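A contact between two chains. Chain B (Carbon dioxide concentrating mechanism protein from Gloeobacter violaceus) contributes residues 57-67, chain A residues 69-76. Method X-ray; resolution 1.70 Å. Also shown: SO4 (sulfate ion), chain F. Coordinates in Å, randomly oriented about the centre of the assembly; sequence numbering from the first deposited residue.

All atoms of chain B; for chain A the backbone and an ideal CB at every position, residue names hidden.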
# COMPACT_ATOMS: atom_id res chain seq x y z
N PHE B 57 13.97 4.72 -4.29
CA PHE B 57 13.18 3.64 -4.85
C PHE B 57 11.69 3.89 -4.69
O PHE B 57 11.25 4.59 -3.76
CB PHE B 57 13.58 2.28 -4.26
CG PHE B 57 13.22 2.10 -2.81
CD1 PHE B 57 14.06 2.57 -1.81
CD2 PHE B 57 12.08 1.40 -2.45
CE1 PHE B 57 13.74 2.38 -0.49
CE2 PHE B 57 11.77 1.20 -1.13
CZ PHE B 57 12.61 1.69 -0.14
N SER B 58 10.93 3.33 -5.62
CA SER B 58 9.47 3.42 -5.62
C SER B 58 8.85 2.04 -5.43
O SER B 58 9.44 1.02 -5.77
CB SER B 58 8.97 4.02 -6.93
OG SER B 58 9.44 5.35 -7.07
N ARG B 59 7.63 2.04 -4.88
CA ARG B 59 6.88 0.81 -4.66
C ARG B 59 5.58 0.81 -5.45
O ARG B 59 5.03 1.86 -5.80
CB ARG B 59 6.55 0.67 -3.17
CG ARG B 59 7.74 0.56 -2.24
CD ARG B 59 7.24 0.46 -0.81
NE ARG B 59 8.30 0.33 0.18
CZ ARG B 59 8.75 1.33 0.94
NH1 ARG B 59 8.26 2.56 0.82
NH2 ARG B 59 9.71 1.10 1.83
N GLY B 60 5.08 -0.39 -5.72
CA GLY B 60 3.80 -0.55 -6.39
C GLY B 60 3.94 -0.57 -7.90
O GLY B 60 4.99 -0.90 -8.43
N SER B 61 2.86 -0.20 -8.58
CA SER B 61 2.82 -0.26 -10.04
C SER B 61 3.82 0.69 -10.70
O SER B 61 4.07 0.59 -11.90
CB SER B 61 1.40 0.04 -10.53
OG SER B 61 0.97 1.30 -10.06
N ALA B 62 4.37 1.61 -9.91
CA ALA B 62 5.47 2.46 -10.36
C ALA B 62 6.59 1.61 -10.96
O ALA B 62 7.25 2.01 -11.91
CB ALA B 62 6.01 3.27 -9.21
N ALA B 63 6.81 0.43 -10.39
CA ALA B 63 7.92 -0.42 -10.81
C ALA B 63 7.73 -0.94 -12.23
O ALA B 63 8.70 -1.32 -12.89
CB ALA B 63 8.09 -1.58 -9.84
N ARG B 64 6.48 -0.94 -12.69
CA ARG B 64 6.17 -1.45 -14.03
C ARG B 64 6.25 -0.37 -15.11
O ARG B 64 5.97 -0.63 -16.28
CB ARG B 64 4.78 -2.09 -14.05
CG ARG B 64 4.61 -3.26 -13.09
CD ARG B 64 3.44 -4.14 -13.48
NE ARG B 64 2.20 -3.39 -13.75
CZ ARG B 64 1.30 -3.08 -12.83
NH1 ARG B 64 1.48 -3.43 -11.56
NH2 ARG B 64 0.21 -2.41 -13.17
N GLN B 65 6.64 0.84 -14.74
CA GLN B 65 6.66 1.95 -15.69
C GLN B 65 7.96 1.99 -16.49
O GLN B 65 8.03 2.64 -17.54
CB GLN B 65 6.43 3.28 -14.97
CG GLN B 65 5.10 3.35 -14.23
CD GLN B 65 3.93 2.86 -15.07
OE1 GLN B 65 3.70 3.34 -16.18
NE2 GLN B 65 3.20 1.88 -14.55
N VAL B 66 8.98 1.30 -16.00
CA VAL B 66 10.27 1.25 -16.68
C VAL B 66 10.18 0.35 -17.90
O VAL B 66 9.64 -0.76 -17.82
CB VAL B 66 11.37 0.73 -15.74
CG1 VAL B 66 12.70 0.66 -16.46
CG2 VAL B 66 11.47 1.62 -14.50
N ALA B 67 10.68 0.83 -19.03
CA ALA B 67 10.63 0.06 -20.27
C ALA B 67 11.10 -1.37 -20.04
O ALA B 67 12.17 -1.60 -19.45
CB ALA B 67 11.47 0.73 -21.34
N UNK A 69 3.57 12.79 -16.09
CA UNK A 69 4.01 11.70 -15.21
C UNK A 69 3.35 10.34 -15.46
O UNK A 69 3.56 9.40 -14.70
CB UNK A 69 3.75 12.10 -13.76
N UNK A 70 2.58 10.23 -16.54
CA UNK A 70 1.79 9.03 -16.80
C UNK A 70 2.62 7.74 -16.80
O UNK A 70 2.17 6.71 -16.31
CB UNK A 70 1.08 9.17 -18.15
N UNK A 71 3.82 7.80 -17.35
CA UNK A 71 4.67 6.62 -17.47
C UNK A 71 5.95 6.75 -16.65
O UNK A 71 6.95 6.10 -16.95
CB UNK A 71 5.02 6.37 -18.94
N UNK A 72 5.92 7.59 -15.62
CA UNK A 72 7.06 7.73 -14.72
C UNK A 72 6.95 6.78 -13.54
O UNK A 72 5.87 6.58 -13.00
CB UNK A 72 7.17 9.17 -14.22
N UNK A 73 8.08 6.19 -13.13
CA UNK A 73 8.08 5.27 -11.98
C UNK A 73 8.07 6.02 -10.65
O UNK A 73 8.96 5.83 -9.81
CB UNK A 73 9.30 4.35 -12.04
N UNK A 74 7.06 6.86 -10.46
CA UNK A 74 6.92 7.66 -9.24
C UNK A 74 5.71 7.18 -8.43
O UNK A 74 4.67 6.86 -9.00
CB UNK A 74 6.78 9.14 -9.58
N UNK A 75 5.86 7.16 -7.11
CA UNK A 75 4.83 6.60 -6.24
C UNK A 75 4.44 7.55 -5.11
O UNK A 75 3.76 7.15 -4.16
CB UNK A 75 5.31 5.27 -5.65
N UNK A 76 4.87 8.81 -5.20
CA UNK A 76 4.48 9.82 -4.23
C UNK A 76 4.52 11.18 -4.89
O UNK A 76 5.46 11.51 -5.62
CB UNK A 76 5.39 9.79 -3.00
S SO4 F . -2.54 0.26 -8.53
O1 SO4 F . -2.62 -1.10 -8.02
O2 SO4 F . -3.08 0.32 -9.87
O3 SO4 F . -3.30 1.12 -7.64
O4 SO4 F . -1.14 0.66 -8.55

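At 69 the ideal CB has nothing of chain B within 5.5 Å, so the contact sets no preference; the residue is Ser A69, whose O accepts a hydrogen bond from the backbone N of position 72 (3.1 Å) and so closes a type I turn. At 70 CA-to-CB points away from chain B, which suits a polar residue, and the backbone angles (-54/-39) admit almost any. Glu A70 occupies it.

Position 71 points sideways, its ideal CB 4.3 Å from Gln B65 OE1. A long polar or charged side chain could leave along the edge of the contact, but a small one would serve as well. The residue is Lys A71, whose end leads away from chain B. Its backbone does more: Lys A71 O lies 3.5 Å from Gln B65 CB, and a water lies 2.8 Å from Lys A71 O and 2.9 Å from Gln B65 O and bridges the two carbonyls.

At 72 the CB again turns away, with nothing of chain B within 5.5 Å, so small, long polar or charged residues all suit. Arg A72 fills the position; its carbonyl O packs 3.5 Å from Gln B65 CG.

Position 73 runs alongside the 3-10 segment of chain B. Its ideal CB is tight against Ala B62 O at 3.1 Å, 4.2 Å from Gln B65 CB and 4.3 Å from Val B66 CG2. A compact apolar residue fits, and a phi of -80° admits proline. Pro A73 is found there, its CB 4.2 Å from Val B66 CG2 in an apolar contact, while its CA makes a CA-H...O contact with Ala B62 O at 3.4 Å. The carbonyl Pro A73 O accepts a hydrogen bond from Ser B58 OG (2.8 Å), an interaction any residue's backbone could offer.

Position 74 points away, and its extended backbone (-112/141) is compatible with beta-branched residues among others. It is Val A74, whose O lies 3.8 Å from Ala B62 CB.

Position 75 faces chain B squarely: its ideal CB is 3.4 Å from Arg B59 O and 4.1 Å from both Ser B58 CB and Ala B62 CB. The backbone N of Arg B59 is a donor within reach of a short side chain, favouring an acceptor such as aspartate or asparagine, with serine also conceivable. Asp A75, chi1 in p, answers it: Arg B59 N donates to Asp A75 OD2 at 2.8 Å, nearly linear at 169°. A second water lies 2.6 Å from Asp A75 OD2 and accepts a weak bond from Arg B59 NH1 (3.1 Å).

Position 76 looks sideways with nothing of chain B within 5.5 Å of its ideal CB, so this contact allows many side chains; it is Ala A76.

Chain A 69-76: SEKRPVDA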
# COMPACT_ATOMS: atom_id res chain seq x y z
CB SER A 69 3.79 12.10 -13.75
OG SER A 69 4.65 13.17 -13.41
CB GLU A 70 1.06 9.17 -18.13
CG GLU A 70 0.12 8.03 -18.45
CD GLU A 70 -0.45 8.11 -19.85
OE1 GLU A 70 0.22 8.69 -20.74
OE2 GLU A 70 -1.57 7.59 -20.07
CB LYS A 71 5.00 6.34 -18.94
CG LYS A 71 3.86 5.73 -19.73
CD LYS A 71 4.34 5.25 -21.10
CE LYS A 71 3.42 4.17 -21.67
NZ LYS A 71 3.90 3.67 -22.99
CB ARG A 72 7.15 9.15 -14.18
CG ARG A 72 7.69 10.16 -15.17
CD ARG A 72 7.95 11.48 -14.49
NE ARG A 72 8.37 12.50 -15.45
CZ ARG A 72 8.00 13.78 -15.40
NH1 ARG A 72 7.19 14.23 -14.45
NH2 ARG A 72 8.44 14.62 -16.33
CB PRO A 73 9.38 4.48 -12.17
CG PRO A 73 10.28 5.40 -12.93
CD PRO A 73 9.38 6.21 -13.82
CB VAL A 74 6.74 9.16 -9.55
CG1 VAL A 74 8.03 9.74 -10.07
CG2 VAL A 74 5.61 9.38 -10.55
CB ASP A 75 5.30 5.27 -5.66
CG ASP A 75 6.42 5.44 -4.65
OD1 ASP A 75 7.02 6.54 -4.63
OD2 ASP A 75 6.69 4.50 -3.88
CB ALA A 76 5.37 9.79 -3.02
O HOH W 1 8.66 5.12 -18.91
O HOH W 2 7.43 4.44 -1.44
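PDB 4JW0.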